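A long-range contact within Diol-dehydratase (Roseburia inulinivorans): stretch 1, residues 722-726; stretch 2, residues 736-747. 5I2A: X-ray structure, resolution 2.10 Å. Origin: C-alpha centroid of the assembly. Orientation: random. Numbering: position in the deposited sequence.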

# COMPACT_ATOMS: atom_id res chain seq x y z
N GLY A 722 17.18 -32.42 9.57
CA GLY A 722 16.76 -32.72 8.21
C GLY A 722 15.87 -33.94 8.05
O GLY A 722 14.99 -34.17 8.88
N VAL A 723 16.10 -34.71 6.99
CA VAL A 723 15.31 -35.90 6.72
C VAL A 723 16.04 -37.19 7.10
O VAL A 723 15.50 -38.27 6.95
CB VAL A 723 14.88 -35.99 5.22
CG1 VAL A 723 14.02 -34.80 4.86
CG2 VAL A 723 16.10 -36.04 4.32
N GLY A 724 17.27 -37.08 7.60
CA GLY A 724 18.04 -38.25 8.00
C GLY A 724 17.54 -38.89 9.30
O GLY A 724 16.74 -38.32 10.03
N PRO A 725 18.04 -40.10 9.60
CA PRO A 725 17.62 -40.84 10.79
C PRO A 725 18.13 -40.21 12.07
O PRO A 725 19.08 -39.43 12.05
CB PRO A 725 18.24 -42.22 10.59
CG PRO A 725 18.71 -42.25 9.17
CD PRO A 725 19.03 -40.85 8.81
N THR A 726 17.51 -40.57 13.18
CA THR A 726 17.93 -40.07 14.48
C THR A 726 19.30 -40.63 14.85
O THR A 726 19.59 -41.80 14.60
CB THR A 726 16.89 -40.42 15.56
OG1 THR A 726 15.76 -39.55 15.43
CG2 THR A 726 17.47 -40.29 16.95
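Stretch 2 (736-747) ASCNSVAKLDHA

Stretch 2 meets the irregular segment 722-726 with the closing part of a helix and the loop that follows, and it runs against it in sequence: Ser 737 lies by Pro 725, Val 741 by Gly 724 and Val 723, and Leu 744 and His 746 by Val 723. The contact is one of packing, with no hydrogen bond across it, and it buries 238 Å² over both sides.

Ala 736 enters in helical conformation without touching stretch 1. One residue on, Ser 737 points toward it with chi1 in t, and its OG lies 3.3 Å from Pro 725 CG. Cys 738 points away, Asn 739 is out of reach, and Ser 740 points toward stretch 1 without touching it; the next contact is Val 741. The bond from Val 741 N to Ser 737 O (3.0 Å) keeps these two residues, four apart in sequence, on one face.

Val 741, also t, touches three residues of stretch 1. Its CG1 sits 3.6 Å from Val 723 CG2, while its CG2 lies 4.1 Å from Gly 724 CA and 4.0 Å from Pro 725 CD. Here the backbones come close, with 6.2 Å between Gly 724 CA and Val 741 CA.

A type I turn from Val 741 to Leu 744 then redirects the chain. Ala 742 and Lys 743 stay clear, and Leu 744, in mt, returns to place CD1 3.6 Å from Val 723 CB. Past Asp 745, in extended conformation, the CA-to-CB bond of His 746 points sideways, yet its ring end comes nearer: CE1 is 4.0 Å from Val 723 CG2, approached obliquely. The ring is anchored by NE2 donating to Val 741 O (2.9 Å, 164°), which ties the loop back to the helix. Val 723 thus packs against three side chains spaced over six residues.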

# COMPACT_ATOMS: atom_id res chain seq x y z
N ALA A 736 21.87 -48.79 3.88
CA ALA A 736 20.56 -48.99 4.47
C ALA A 736 19.92 -47.66 4.88
O ALA A 736 18.72 -47.46 4.73
CB ALA A 736 20.65 -49.92 5.68
N SER A 737 20.73 -46.74 5.40
CA SER A 737 20.19 -45.44 5.79
C SER A 737 19.67 -44.67 4.57
O SER A 737 18.56 -44.15 4.59
CB SER A 737 21.24 -44.62 6.53
OG SER A 737 20.71 -43.34 6.83
N CYS A 738 20.48 -44.61 3.52
CA CYS A 738 20.07 -43.99 2.27
C CYS A 738 18.77 -44.60 1.74
O CYS A 738 17.87 -43.88 1.30
CB CYS A 738 21.17 -44.12 1.21
SG CYS A 738 22.62 -43.05 1.51
N ASN A 739 18.67 -45.92 1.80
CA ASN A 739 17.48 -46.61 1.32
C ASN A 739 16.23 -46.13 2.07
O ASN A 739 15.19 -45.89 1.45
CB ASN A 739 17.62 -48.14 1.46
CG ASN A 739 18.64 -48.75 0.48
OD1 ASN A 739 19.13 -48.09 -0.44
ND2 ASN A 739 18.95 -50.02 0.68
N SER A 740 16.32 -45.99 3.39
CA SER A 740 15.20 -45.49 4.18
C SER A 740 14.82 -44.07 3.78
O SER A 740 13.65 -43.78 3.56
CB SER A 740 15.52 -45.49 5.69
OG SER A 740 15.48 -46.78 6.26
N VAL A 741 15.81 -43.19 3.71
CA VAL A 741 15.55 -41.77 3.52
C VAL A 741 14.99 -41.53 2.11
O VAL A 741 14.16 -40.65 1.91
CB VAL A 741 16.82 -40.93 3.74
CG1 VAL A 741 16.57 -39.45 3.44
CG2 VAL A 741 17.34 -41.09 5.19
N ALA A 742 15.40 -42.36 1.15
CA ALA A 742 14.86 -42.25 -0.21
C ALA A 742 13.40 -42.71 -0.32
O ALA A 742 12.80 -42.52 -1.36
CB ALA A 742 15.70 -43.02 -1.19
N LYS A 743 12.83 -43.29 0.73
CA LYS A 743 11.41 -43.67 0.68
C LYS A 743 10.47 -42.47 0.91
O LYS A 743 9.28 -42.55 0.64
CB LYS A 743 11.11 -44.77 1.70
CG LYS A 743 11.84 -46.09 1.38
CD LYS A 743 11.78 -47.09 2.52
CE LYS A 743 12.64 -48.31 2.22
NZ LYS A 743 12.77 -49.22 3.41
N LEU A 744 11.02 -41.36 1.39
CA LEU A 744 10.25 -40.13 1.48
C LEU A 744 9.97 -39.60 0.08
O LEU A 744 10.73 -39.86 -0.85
CB LEU A 744 11.00 -39.07 2.28
CG LEU A 744 11.45 -39.38 3.70
CD1 LEU A 744 12.13 -38.16 4.27
CD2 LEU A 744 10.25 -39.77 4.55
N ASP A 745 8.90 -38.82 -0.06
CA ASP A 745 8.71 -38.06 -1.30
C ASP A 745 9.49 -36.75 -1.21
O ASP A 745 9.02 -35.80 -0.59
CB ASP A 745 7.23 -37.79 -1.56
CG ASP A 745 6.97 -37.16 -2.92
OD1 ASP A 745 7.88 -36.53 -3.50
OD2 ASP A 745 5.84 -37.28 -3.41
N HIS A 746 10.65 -36.68 -1.85
CA HIS A 746 11.47 -35.48 -1.78
C HIS A 746 11.02 -34.39 -2.73
O HIS A 746 11.12 -33.21 -2.40
CB HIS A 746 12.93 -35.82 -2.07
CG HIS A 746 13.57 -36.67 -1.02
ND1 HIS A 746 14.48 -36.19 -0.11
CD2 HIS A 746 13.42 -37.99 -0.74
CE1 HIS A 746 14.86 -37.16 0.69
NE2 HIS A 746 14.23 -38.27 0.33
N ALA A 747 10.54 -34.80 -3.90
CA ALA A 747 10.20 -33.87 -4.97
C ALA A 747 9.05 -32.94 -4.58
O ALA A 747 9.05 -31.79 -4.96
CB ALA A 747 9.85 -34.63 -6.25